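Local coordinates for protein tapirin (Caldicellulosiruptor hydrothermalis, PDB 6N2C) that probably binds cellulose through a beta-helical C-terminal domain and so takes part in the adhesion of this extreme thermophile to plant biomass, at residues V354-N358 with F442-Y446; I394-G398 with N439-Q443; I402-G408 with Q424-I430; K416-I422 with F434-V440. All coordinates share one frame; numbering follows the deposited sequence. Where two conformers were deposited one is given.

Interaction 1 (V354-N358 with F442-Y446)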
loop_
_atom_site.group_PDB
_atom_site.type_symbol
_atom_site.label_atom_id
_atom_site.label_comp_id
_atom_site.label_asym_id
_atom_site.label_seq_id
_atom_site.Cartn_x
_atom_site.Cartn_y
_atom_site.Cartn_z
ATOM N N VAL A 354 -14.264 -9.422 14.052
ATOM C CA VAL A 354 -14.618 -8.439 15.063
ATOM C C VAL A 354 -14.302 -7.065 14.485
ATOM O O VAL A 354 -13.286 -6.905 13.853
ATOM C CB VAL A 354 -13.767 -8.672 16.385
ATOM C CG1 VAL A 354 -14.116 -7.669 17.435
ATOM C CG2 VAL A 354 -14.010 -10.070 16.899
ATOM N N VAL A 355 -15.133 -6.088 14.801
ATOM C CA VAL A 355 -14.935 -4.717 14.410
ATOM C C VAL A 355 -14.876 -3.851 15.637
ATOM O O VAL A 355 -15.772 -3.964 16.524
ATOM C CB VAL A 355 -16.103 -4.257 13.509
ATOM C CG1 VAL A 355 -16.062 -2.712 13.305
ATOM C CG2 VAL A 355 -16.071 -5.017 12.233
ATOM N N TYR A 356 -13.778 -3.097 15.810
ATOM C CA TYR A 356 -13.652 -2.058 16.820
ATOM C C TYR A 356 -13.656 -0.645 16.235
ATOM O O TYR A 356 -12.980 -0.380 15.253
ATOM C CB TYR A 356 -12.337 -2.223 17.579
ATOM C CG TYR A 356 -12.151 -3.571 18.264
ATOM C CD1 TYR A 356 -12.649 -3.801 19.578
ATOM C CD2 TYR A 356 -11.459 -4.571 17.661
ATOM C CE1 TYR A 356 -12.458 -5.059 20.174
ATOM C CE2 TYR A 356 -11.216 -5.769 18.286
ATOM C CZ TYR A 356 -11.732 -6.010 19.530
ATOM O OH TYR A 356 -11.539 -7.217 20.112
ATOM N N ALA A 357 -14.416 0.224 16.835
ATOM C CA ALA A 357 -14.519 1.593 16.444
ATOM C C ALA A 357 -14.729 2.528 17.593
ATOM O O ALA A 357 -15.107 2.194 18.729
ATOM C CB ALA A 357 -15.701 1.753 15.462
ATOM N N ASN A 358 -14.351 3.768 17.332
ATOM C CA ASN A 358 -14.762 4.911 18.142
ATOM C C ASN A 358 -16.211 5.273 17.701
ATOM O O ASN A 358 -17.155 4.763 18.275
ATOM C CB ASN A 358 -13.774 6.044 17.962
ATOM C CG ASN A 358 -14.139 7.248 18.765
ATOM O OD1 ASN A 358 -14.645 7.111 19.866
ATOM N ND2 ASN A 358 -13.896 8.428 18.233
ATOM N N PHE A 442 -15.003 -1.284 26.720
ATOM C CA PHE A 442 -14.015 -2.110 26.025
ATOM C C PHE A 442 -12.786 -1.236 25.716
ATOM O O PHE A 442 -12.850 -0.011 25.566
ATOM C CB PHE A 442 -14.572 -2.763 24.720
ATOM C CG PHE A 442 -14.992 -1.760 23.703
ATOM C CD1 PHE A 442 -16.210 -1.104 23.852
ATOM C CD2 PHE A 442 -14.142 -1.398 22.649
ATOM C CE1 PHE A 442 -16.635 -0.160 22.929
ATOM C CE2 PHE A 442 -14.551 -0.441 21.745
ATOM C CZ PHE A 442 -15.788 0.206 21.910
ATOM N N GLN A 443 -11.679 -1.902 25.581
ATOM C CA GLN A 443 -10.385 -1.248 25.371
ATOM C C GLN A 443 -9.841 -1.926 24.109
ATOM O O GLN A 443 -9.622 -3.092 24.080
ATOM C CB GLN A 443 -9.386 -1.425 26.587
ATOM C CG GLN A 443 -9.716 -0.647 27.859
ATOM C CD GLN A 443 -10.879 -1.258 28.569
ATOM O OE1 GLN A 443 -10.804 -2.410 28.911
ATOM N NE2 GLN A 443 -11.989 -0.517 28.720
ATOM N N ILE A 444 -9.693 -1.143 23.024
ATOM C CA ILE A 444 -9.422 -1.774 21.743
ATOM C C ILE A 444 -7.970 -2.266 21.713
ATOM O O ILE A 444 -7.099 -1.453 21.968
ATOM C CB ILE A 444 -9.609 -0.732 20.648
ATOM C CG1 ILE A 444 -11.065 -0.362 20.569
ATOM C CG2 ILE A 444 -9.143 -1.333 19.293
ATOM C CD1 ILE A 444 -11.354 0.900 19.776
ATOM N N PRO A 445 -7.727 -3.522 21.346
ATOM C CA PRO A 445 -6.370 -4.107 21.401
ATOM C C PRO A 445 -5.581 -3.855 20.080
ATOM O O PRO A 445 -5.373 -4.753 19.283
ATOM C CB PRO A 445 -6.648 -5.550 21.558
ATOM C CG PRO A 445 -7.938 -5.771 20.807
ATOM C CD PRO A 445 -8.739 -4.558 21.086
ATOM N N TYR A 446 -5.181 -2.627 19.960
ATOM C CA TYR A 446 -4.582 -2.179 18.722
ATOM C C TYR A 446 -3.292 -2.923 18.485
ATOM O O TYR A 446 -2.484 -3.049 19.416
ATOM C CB TYR A 446 -4.286 -0.723 18.787
ATOM C CG TYR A 446 -5.495 0.206 18.744
ATOM C CD1 TYR A 446 -6.232 0.368 17.558
ATOM C CD2 TYR A 446 -5.899 0.864 19.830
ATOM C CE1 TYR A 446 -7.282 1.221 17.511
ATOM C CE2 TYR A 446 -6.985 1.730 19.792
ATOM C CZ TYR A 446 -7.694 1.859 18.616
ATOM O OH TYR A 446 -8.739 2.727 18.552
#
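Tyr356 and Pro445 meet at about a right angle, the proline laid over one face of the tyrosine ring. Tyr356 lies on strand 354-356, on one face of the parallel beta-helix. Residues 442-446 belong to the extended chain that leaves the last strand of this face and runs back across the outside of earlier coils. Pro445 CD lies 3.9 Å from the centroid of the Tyr356 ring and 19° off its normal, a CH-pi contact displaced toward the CZ rim. Ile444 slides past the tyrosine in the opposite direction: its CG2 comes to 3.7 Å from Tyr356 CB, and CG1 keeps close to CB and CD1. Tyr356 CG stands anti to its own carbonyl carbon (chi1 -58°), which tips the ring toward Pro445 while CB is left to Ile444. At the ring edge Tyr356 CD1 is 4.2 Å from Phe442 CD2, the two aromatic side chains also passing in opposite directions. Tyr377, one coil on, meets both rings. No hydrogen bond joins the two segments, so packing carries the contact. Beyond it, Ile444 CG2 lies over the centre of the Tyr446 ring, whose OH bonds to Gly336 O and which stacks on Tyr315. The Phe442 ring turns its edge to the backbone of Ala357, with CZ 3.8 Å from Ala357 O, an oxygen lying in the ring plane.

Interaction 2 (I394-G398 with N439-Q443)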
loop_
_atom_site.group_PDB
_atom_site.type_symbol
_atom_site.label_atom_id
_atom_site.label_comp_id
_atom_site.label_asym_id
_atom_site.label_seq_id
_atom_site.Cartn_x
_atom_site.Cartn_y
_atom_site.Cartn_z
ATOM N N ILE A 394 -23.742 -6.089 19.009
ATOM C CA ILE A 394 -23.169 -4.747 19.032
ATOM C C ILE A 394 -23.024 -4.371 20.496
ATOM O O ILE A 394 -23.948 -4.532 21.310
ATOM C CB ILE A 394 -24.032 -3.744 18.287
ATOM C CG1 ILE A 394 -24.253 -4.180 16.831
ATOM C CG2 ILE A 394 -23.541 -2.308 18.424
ATOM C CD1 ILE A 394 -25.238 -3.320 16.042
ATOM N N VAL A 395 -21.888 -3.785 20.806
ATOM C CA VAL A 395 -21.586 -3.221 22.105
ATOM C C VAL A 395 -21.402 -1.758 21.911
ATOM O O VAL A 395 -20.543 -1.359 21.145
ATOM C CB VAL A 395 -20.294 -3.874 22.674
ATOM C CG1 VAL A 395 -19.880 -3.209 23.975
ATOM C CG2 VAL A 395 -20.549 -5.336 22.922
ATOM N N CYS A 396 -22.144 -0.902 22.607
ATOM C CA CYS A 396 -21.989 0.508 22.450
ATOM C C CYS A 396 -21.745 1.074 23.882
ATOM O O CYS A 396 -22.657 1.033 24.715
ATOM C CB CYS A 396 -23.226 1.171 21.815
ATOM S SG CYS A 396 -23.102 2.951 21.731
ATOM N N SER A 397 -20.559 1.634 24.167
ATOM C CA SER A 397 -20.265 2.193 25.504
ATOM C C SER A 397 -20.678 3.610 25.670
ATOM O O SER A 397 -20.705 4.111 26.808
ATOM C CB SER A 397 -18.766 2.091 25.724
ATOM O OG SER A 397 -18.111 2.832 24.672
ATOM N N GLY A 398 -21.010 4.343 24.568
ATOM C CA GLY A 398 -21.314 5.752 24.625
ATOM C C GLY A 398 -22.788 5.980 24.393
ATOM O O GLY A 398 -23.595 5.530 25.176
ATOM N N ASN A 439 -22.356 -0.051 32.688
ATOM C CA ASN A 439 -20.871 -0.159 32.878
ATOM C C ASN A 439 -20.187 -0.790 31.670
ATOM O O ASN A 439 -19.003 -1.045 31.701
ATOM C CB ASN A 439 -20.554 -1.017 34.110
ATOM C CG ASN A 439 -20.978 -0.369 35.378
ATOM O OD1 ASN A 439 -20.976 0.844 35.461
ATOM N ND2 ASN A 439 -21.195 -1.174 36.401
ATOM N N VAL A 440 -20.886 -0.957 30.571
ATOM C CA VAL A 440 -20.307 -1.680 29.448
ATOM C C VAL A 440 -19.103 -0.858 28.926
ATOM O O VAL A 440 -19.092 0.402 28.923
ATOM C CB VAL A 440 -21.330 -2.029 28.301
ATOM C CG1 VAL A 440 -21.697 -0.773 27.580
ATOM C CG2 VAL A 440 -20.714 -3.027 27.382
ATOM N N ASN A 441 -17.999 -1.585 28.701
ATOM C CA ASN A 441 -16.755 -0.915 28.336
ATOM C C ASN A 441 -15.892 -1.845 27.548
ATOM O O ASN A 441 -16.021 -3.034 27.654
ATOM C CB ASN A 441 -15.977 -0.388 29.569
ATOM C CG ASN A 441 -15.408 -1.542 30.396
ATOM O OD1 ASN A 441 -14.284 -2.014 30.159
ATOM N ND2 ASN A 441 -16.250 -2.097 31.303
ATOM N N PHE A 442 -15.003 -1.284 26.720
ATOM C CA PHE A 442 -14.015 -2.110 26.025
ATOM C C PHE A 442 -12.786 -1.236 25.716
ATOM O O PHE A 442 -12.850 -0.011 25.566
ATOM C CB PHE A 442 -14.572 -2.763 24.720
ATOM C CG PHE A 442 -14.992 -1.760 23.703
ATOM C CD1 PHE A 442 -16.210 -1.104 23.852
ATOM C CD2 PHE A 442 -14.142 -1.398 22.649
ATOM C CE1 PHE A 442 -16.635 -0.160 22.929
ATOM C CE2 PHE A 442 -14.551 -0.441 21.745
ATOM C CZ PHE A 442 -15.788 0.206 21.910
ATOM N N GLN A 443 -11.679 -1.902 25.581
ATOM C CA GLN A 443 -10.385 -1.248 25.371
ATOM C C GLN A 443 -9.841 -1.926 24.109
ATOM O O GLN A 443 -9.622 -3.092 24.080
ATOM C CB GLN A 443 -9.386 -1.425 26.587
ATOM C CG GLN A 443 -9.716 -0.647 27.859
ATOM C CD GLN A 443 -10.879 -1.258 28.569
ATOM O OE1 GLN A 443 -10.804 -2.410 28.911
ATOM N NE2 GLN A 443 -11.989 -0.517 28.720
HETATM O O HOH W 1 -20.504 2.775 29.483
#
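Val440 sets its two methyls against the chain of strand 393-396, overlapping Val395 with one and the Cys396 carbonyl with the other. This is where the chain leaving the parallel beta-helix at its last strand starts back across the outside of the coils; the CA atoms of Ser397 and Asn441 are the nearest such pair across the two segments. The valine side chains meet at an angle, Val440 CG2 touching Val395 CG1 at 3.5 Å. Val440 CG1 occupies the position between its own backbone N and carbonyl carbon (chi1 71°), which brings it to 3.5 Å from Cys396 O. Phe442 approaches from the other end of the loop segment: its CD1 is 4.2 Å from Val395 CG1, and its CE1 is 3.8 Å from Ser397 OG. That hydroxyl has a weak hydrogen bond to Cys378 O in the preceding coil. The two segments share no direct hydrogen bond. A water lies between Ser397 O and Val440 O, within bonding distance of both. The CB of Asn441 points away from residues 394-398, and its amide bonds within the loop. Its ND2 reaches back to Asn439 O at 3.0 Å, nearly straight at 174° and with the oxygen in the amide plane, while Asn441 OD1 accepts from Gln443 NE2 at 3.1 Å.

Interaction 3 (I402-G408 with Q424-I430)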
loop_
_atom_site.group_PDB
_atom_site.type_symbol
_atom_site.label_atom_id
_atom_site.label_comp_id
_atom_site.label_asym_id
_atom_site.label_seq_id
_atom_site.Cartn_x
_atom_site.Cartn_y
_atom_site.Cartn_z
ATOM N N ILE A 402 -30.404 7.465 17.045
ATOM C CA ILE A 402 -31.247 6.950 15.980
ATOM C C ILE A 402 -32.115 8.073 15.388
ATOM O O ILE A 402 -32.513 9.022 16.092
ATOM C CB ILE A 402 -32.095 5.772 16.427
ATOM C CG1 ILE A 402 -32.861 6.075 17.745
ATOM C CG2 ILE A 402 -31.216 4.548 16.630
ATOM C CD1 ILE A 402 -34.008 5.107 17.987
ATOM N N SER A 403 -32.333 7.970 14.086
ATOM C CA SER A 403 -33.254 8.894 13.381
ATOM C C SER A 403 -33.801 8.255 12.155
ATOM O O SER A 403 -33.187 7.365 11.559
ATOM C CB SER A 403 -32.576 10.196 13.072
ATOM O OG SER A 403 -31.478 10.027 12.220
ATOM N N ASN A 404 -34.984 8.741 11.729
ATOM C CA ASN A 404 -35.634 8.247 10.491
ATOM C C ASN A 404 -35.718 6.770 10.493
ATOM O O ASN A 404 -35.630 6.124 9.477
ATOM C CB ASN A 404 -34.942 8.805 9.274
ATOM C CG ASN A 404 -35.004 10.301 9.253
ATOM O OD1 ASN A 404 -36.109 10.873 9.309
ATOM N ND2 ASN A 404 -33.835 10.967 9.175
ATOM N N LEU A 405 -35.903 6.207 11.687
ATOM C CA LEU A 405 -35.907 4.769 11.816
ATOM C C LEU A 405 -37.264 4.480 12.419
ATOM O O LEU A 405 -37.491 4.723 13.669
ATOM C CB LEU A 405 -34.782 4.339 12.805
ATOM C CG LEU A 405 -34.746 2.823 13.081
ATOM C CD1 LEU A 405 -34.474 2.061 11.810
ATOM C CD2 LEU A 405 -33.755 2.457 14.197
ATOM N N ASN A 406 -38.159 3.978 11.558
ATOM C CA ASN A 406 -39.546 3.746 11.936
ATOM C C ASN A 406 -39.929 2.314 12.130
ATOM O O ASN A 406 -40.716 2.024 13.040
ATOM C CB ASN A 406 -40.439 4.419 10.905
ATOM C CG ASN A 406 -40.135 5.885 10.821
ATOM O OD1 ASN A 406 -40.152 6.584 11.859
ATOM N ND2 ASN A 406 -39.753 6.354 9.624
ATOM N N SER A 407 -39.434 1.406 11.302
ATOM C CA SER A 407 -39.717 -0.017 11.490
ATOM C C SER A 407 -38.531 -0.838 12.006
ATOM O O SER A 407 -38.718 -1.726 12.785
ATOM C CB SER A 407 -40.223 -0.645 10.208
ATOM O OG SER A 407 -39.223 -0.714 9.210
ATOM N N GLY A 408 -37.324 -0.533 11.544
ATOM C CA GLY A 408 -36.185 -1.423 11.788
ATOM C C GLY A 408 -36.238 -2.818 11.159
ATOM O O GLY A 408 -35.571 -3.688 11.621
ATOM N N GLN A 424 -34.295 6.424 23.387
ATOM C CA GLN A 424 -35.743 6.573 23.389
ATOM C C GLN A 424 -36.262 6.308 21.949
ATOM O O GLN A 424 -35.533 6.408 20.960
ATOM C CB GLN A 424 -36.103 8.028 23.747
ATOM C CG GLN A 424 -35.825 8.490 25.156
ATOM C CD GLN A 424 -35.934 10.051 25.290
ATOM O OE1 GLN A 424 -36.622 10.734 24.508
ATOM N NE2 GLN A 424 -35.273 10.588 26.314
ATOM N N ASN A 425 -37.565 6.110 21.858
ATOM C CA ASN A 425 -38.330 6.067 20.598
ATOM C C ASN A 425 -37.814 4.947 19.603
ATOM O O ASN A 425 -37.862 5.119 18.380
ATOM C CB ASN A 425 -38.281 7.406 19.902
ATOM C CG ASN A 425 -38.839 8.544 20.758
ATOM O OD1 ASN A 425 -39.729 8.333 21.556
ATOM N ND2 ASN A 425 -38.208 9.704 20.655
ATOM N N ILE A 426 -37.340 3.851 20.158
ATOM C CA ILE A 426 -36.922 2.668 19.320
ATOM C C ILE A 426 -38.222 2.037 18.737
ATOM O O ILE A 426 -39.184 1.875 19.461
ATOM C CB ILE A 426 -36.225 1.639 20.127
ATOM C CG1 ILE A 426 -34.889 2.238 20.664
ATOM C CG2 ILE A 426 -35.900 0.413 19.250
ATOM C CD1 ILE A 426 -34.238 1.432 21.776
ATOM N N PRO A 427 -38.213 1.650 17.436
ATOM C CA PRO A 427 -39.390 0.949 16.928
ATOM C C PRO A 427 -39.689 -0.337 17.672
ATOM O O PRO A 427 -38.796 -1.093 17.982
ATOM C CB PRO A 427 -39.006 0.589 15.469
ATOM C CG PRO A 427 -38.002 1.592 15.078
ATOM C CD PRO A 427 -37.244 1.950 16.368
ATOM N N SER A 428 -40.976 -0.615 17.913
ATOM C CA SER A 428 -41.304 -1.700 18.802
ATOM C C SER A 428 -40.766 -3.044 18.328
ATOM O O SER A 428 -40.504 -3.918 19.162
ATOM C CB SER A 428 -42.842 -1.783 19.001
ATOM O OG SER A 428 -43.468 -1.985 17.728
ATOM N N GLY A 429 -40.693 -3.257 17.042
ATOM C CA GLY A 429 -40.227 -4.549 16.496
ATOM C C GLY A 429 -38.732 -4.864 16.658
ATOM O O GLY A 429 -38.327 -6.001 16.497
ATOM N N ILE A 430 -37.939 -3.870 17.044
ATOM C CA ILE A 430 -36.507 -4.139 17.434
ATOM C C ILE A 430 -36.158 -3.769 18.843
ATOM O O ILE A 430 -35.017 -3.931 19.263
ATOM C CB ILE A 430 -35.499 -3.520 16.471
ATOM C CG1 ILE A 430 -35.690 -2.014 16.358
ATOM C CG2 ILE A 430 -35.619 -4.227 15.133
ATOM C CD1 ILE A 430 -34.524 -1.355 15.697
HETATM O O HOH W 2 -39.786 4.649 16.264
HETATM O O HOH W 3 -41.142 -1.963 14.529
#
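The puckered ring of Pro427 meets backbone carbonyls of residues 405-407 along its CB-CG rim. Pro427 CB lies 3.3 Å from Asn406 O and close to Ser407 O as well, while Pro427 CG is 3.5 Å from Leu405 O. The leucine side chain crosses the ring at about a right angle, with Leu405 CG 4.0 Å from Pro427 CG and its CD2 nearer the proline CD. Holding CG anti to the backbone N (chi1 177°), Leu405 sends its CD2 on to meet Ile430 CD1 tip to tip at 4.2 Å. Both residues also pack on Ile411 of the next strand. The site lies at the last coil of the parallel beta-helix: residues 402-408 turn the corner after strand 400-403, and residues 424-430 form the loop that comes between the final two strands of a neighbouring face and lies across that corner. The carboxylate of Glu386, one coil back, accepts from the N-H groups of Asn406 and Ser407 and so helps to hold the corner. Ile430 N bonds to Pro427 O, folding the loop into a turn. Gly408, at positive phi (64°), brings its backbone against this turn, and its O is 3.6 Å from Ile430 CG2. Near the other end of the loop, a second-conformer ambiguity makes the approach of Ile402 to Ile426 doubtful in detail. A water bridges the two segments, donating to Ser407 O at 3.0 Å and accepting from Gly429 N at 2.9 Å.

Interaction 4 (K416-I422 with F434-V440); sequences KIECRSI and FVQNPNV
Gln436 CB packs on the end of Ile422, 3.9 Å from its CD1, and the next carbon, CG, presses to 3.3 Å from Arg420 O. CG stands anti to the backbone N (chi1 -170°) and the chain stays extended, carrying CD past Arg420 O and OE1 to Ile422 N, which donates to it at 2.9 Å. A water donating to both Gln436 OE1 and Ile422 O gives this oxygen a second grip. The side chain thus ties down the loop just after strand 416-419. That strand and 434-436 pair in parallel at the end of one face of the beta-helix, linked by Val435 N to Ile417 O, Cys419 N to Val435 O and Asn437 N to Cys419 O. On the inner face Ile417 and Phe434 point the same way: Ile417 CD1 lies over the phenyl ring, 4.0 Å from its centroid, while Cys419 SG is near the ring plane at the edge. Glu418, on the face with Val435, lies side by side with Asn437, their flat ends nearly coplanar. Asn437 ND2 donates to the anti side of Glu418 OE2 at 2.9 Å, almost straight at 177°. Glu418 OE1 has a salt bridge to Lys393, so both carboxylate oxygens are held. Asn437 OD1 accepts from Asn439 N at 3.0 Å, an Asx turn, with the donor well above its carbonyl plane.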
loop_
_atom_site.group_PDB
_atom_site.type_symbol
_atom_site.label_atom_id
_atom_site.label_comp_id
_atom_site.label_asym_id
_atom_site.label_seq_id
_atom_site.Cartn_x
_atom_site.Cartn_y
_atom_site.Cartn_z
ATOM N N LYS A 416 -27.426 -9.532 20.849
ATOM C CA LYS A 416 -27.965 -8.352 21.483
ATOM C C LYS A 416 -27.232 -7.109 21.084
ATOM O O LYS A 416 -26.099 -7.193 20.542
ATOM C CB LYS A 416 -27.932 -8.495 23.031
ATOM C CG LYS A 416 -26.513 -8.534 23.674
ATOM C CD LYS A 416 -26.554 -8.566 25.188
ATOM C CE LYS A 416 -27.097 -9.889 25.713
ATOM N NZ LYS A 416 -26.306 -11.124 25.423
ATOM N N ILE A 417 -27.867 -5.966 21.364
ATOM C CA ILE A 417 -27.212 -4.680 21.328
ATOM C C ILE A 417 -27.057 -4.322 22.804
ATOM O O ILE A 417 -28.030 -3.882 23.470
ATOM C CB ILE A 417 -27.993 -3.633 20.553
ATOM C CG1 ILE A 417 -28.196 -4.060 19.084
ATOM C CG2 ILE A 417 -27.372 -2.232 20.694
ATOM C CD1 ILE A 417 -29.217 -3.225 18.330
ATOM N N GLU A 418 -25.832 -4.446 23.325
ATOM C CA GLU A 418 -25.536 -4.157 24.711
ATOM C C GLU A 418 -25.026 -2.754 24.795
ATOM O O GLU A 418 -24.042 -2.402 24.127
ATOM C CB GLU A 418 -24.485 -5.151 25.204
ATOM C CG GLU A 418 -24.127 -4.958 26.678
ATOM C CD GLU A 418 -23.095 -5.909 27.220
ATOM O OE1 GLU A 418 -22.539 -6.642 26.406
ATOM O OE2 GLU A 418 -22.850 -5.906 28.489
ATOM N N CYS A 419 -25.694 -1.922 25.554
ATOM C CA CYS A 419 -25.403 -0.490 25.493
ATOM C C CYS A 419 -25.536 0.152 26.881
ATOM O O CYS A 419 -26.244 -0.350 27.742
ATOM C CB CYS A 419 -26.284 0.133 24.463
ATOM S SG CYS A 419 -28.080 0.026 24.821
ATOM N N ARG A 420 -24.798 1.204 27.073
ATOM C CA ARG A 420 -24.784 1.971 28.322
ATOM C C ARG A 420 -26.187 2.481 28.650
ATOM O O ARG A 420 -26.620 2.424 29.815
ATOM C CB ARG A 420 -23.760 3.088 28.168
ATOM C CG ARG A 420 -23.778 4.106 29.332
ATOM C CD ARG A 420 -23.036 5.366 29.002
ATOM N NE ARG A 420 -23.674 6.210 28.000
ATOM C CZ ARG A 420 -24.643 7.106 28.206
ATOM N NH1 ARG A 420 -25.198 7.339 29.436
ATOM N NH2 ARG A 420 -25.093 7.789 27.161
ATOM N N SER A 421 -26.930 2.939 27.612
ATOM C CA SER A 421 -28.223 3.623 27.785
ATOM C C SER A 421 -29.059 3.279 26.552
ATOM O O SER A 421 -28.680 3.592 25.401
ATOM C CB SER A 421 -28.055 5.101 27.923
ATOM O OG SER A 421 -29.288 5.759 28.195
ATOM N N ILE A 422 -30.131 2.564 26.783
ATOM C CA ILE A 422 -31.104 2.307 25.718
ATOM C C ILE A 422 -31.764 3.643 25.254
ATOM O O ILE A 422 -32.299 4.402 26.089
ATOM C CB ILE A 422 -32.156 1.320 26.186
ATOM C CG1 ILE A 422 -31.497 -0.057 26.446
ATOM C CG2 ILE A 422 -33.192 1.071 25.075
ATOM C CD1 ILE A 422 -32.449 -1.083 27.036
ATOM N N PHE A 434 -32.253 -4.685 22.430
ATOM C CA PHE A 434 -31.415 -3.855 23.254
ATOM C C PHE A 434 -31.391 -4.313 24.714
ATOM O O PHE A 434 -32.441 -4.560 25.322
ATOM C CB PHE A 434 -31.892 -2.401 23.176
ATOM C CG PHE A 434 -31.782 -1.762 21.816
ATOM C CD1 PHE A 434 -32.704 -2.047 20.795
ATOM C CD2 PHE A 434 -30.799 -0.788 21.566
ATOM C CE1 PHE A 434 -32.603 -1.475 19.575
ATOM C CE2 PHE A 434 -30.739 -0.166 20.366
ATOM C CZ PHE A 434 -31.642 -0.488 19.346
ATOM N N VAL A 435 -30.199 -4.330 25.318
ATOM C CA VAL A 435 -29.982 -4.691 26.719
ATOM C C VAL A 435 -29.115 -3.619 27.413
ATOM O O VAL A 435 -28.062 -3.234 26.832
ATOM C CB VAL A 435 -29.260 -5.993 26.785
ATOM C CG1 VAL A 435 -28.917 -6.306 28.255
ATOM C CG2 VAL A 435 -30.100 -7.099 26.172
ATOM N N GLN A 436 -29.534 -3.087 28.579
ATOM C CA GLN A 436 -28.843 -1.947 29.150
ATOM C C GLN A 436 -27.833 -2.432 30.130
ATOM O O GLN A 436 -28.147 -3.242 30.967
ATOM C CB GLN A 436 -29.773 -0.970 29.889
ATOM C CG GLN A 436 -29.126 0.323 30.280
ATOM C CD GLN A 436 -30.131 1.459 30.526
ATOM O OE1 GLN A 436 -30.685 2.063 29.572
ATOM N NE2 GLN A 436 -30.332 1.800 31.796
ATOM N N ASN A 437 -26.597 -1.937 29.988
ATOM C CA ASN A 437 -25.525 -2.267 30.941
ATOM C C ASN A 437 -24.785 -0.962 31.091
ATOM O O ASN A 437 -23.953 -0.618 30.229
ATOM C CB ASN A 437 -24.600 -3.370 30.426
ATOM C CG ASN A 437 -23.375 -3.536 31.344
ATOM O OD1 ASN A 437 -23.281 -2.837 32.350
ATOM N ND2 ASN A 437 -22.451 -4.413 30.969
ATOM N N PRO A 438 -25.033 -0.262 32.163
ATOM C CA PRO A 438 -24.474 1.051 32.346
ATOM C C PRO A 438 -22.938 1.105 32.424
ATOM O O PRO A 438 -22.395 2.215 32.366
ATOM C CB PRO A 438 -25.080 1.490 33.677
ATOM C CG PRO A 438 -26.389 0.776 33.720
ATOM C CD PRO A 438 -26.081 -0.576 33.176
ATOM N N ASN A 439 -22.356 -0.051 32.688
ATOM C CA ASN A 439 -20.871 -0.159 32.878
ATOM C C ASN A 439 -20.187 -0.790 31.670
ATOM O O ASN A 439 -19.003 -1.045 31.701
ATOM C CB ASN A 439 -20.554 -1.017 34.110
ATOM C CG ASN A 439 -20.978 -0.369 35.378
ATOM O OD1 ASN A 439 -20.976 0.844 35.461
ATOM N ND2 ASN A 439 -21.195 -1.174 36.401
ATOM N N VAL A 440 -20.886 -0.957 30.571
ATOM C CA VAL A 440 -20.307 -1.680 29.448
ATOM C C VAL A 440 -19.103 -0.858 28.926
ATOM O O VAL A 440 -19.092 0.402 28.923
ATOM C CB VAL A 440 -21.330 -2.029 28.301
ATOM C CG1 VAL A 440 -21.697 -0.773 27.580
ATOM C CG2 VAL A 440 -20.714 -3.027 27.382
HETATM O O HOH W 4 -32.587 4.027 29.078
#

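All four contacts gather toward one end of the parallel beta-helix, away from the zinc site. Strands 354-356, 393-396, 416-419 and 434-436 belong to the same helix face, the last being its outermost strand here. Interaction 4 makes this final pairing; the chain then runs back along the face through interaction 2 to interaction 1. The centres of interactions 2 and 4 are about 8 Å apart, those of interactions 1 and 2 about 10 Å. Interaction 3 closes an adjacent corner, where Ile426 packs on Phe434; it is nested inside the loops closed by interactions 1 and 2, and its segments alternate with those of interaction 4. Interactions 3 and 4 belong to the last coil, while 1 and 2 pack the departing chain against the face.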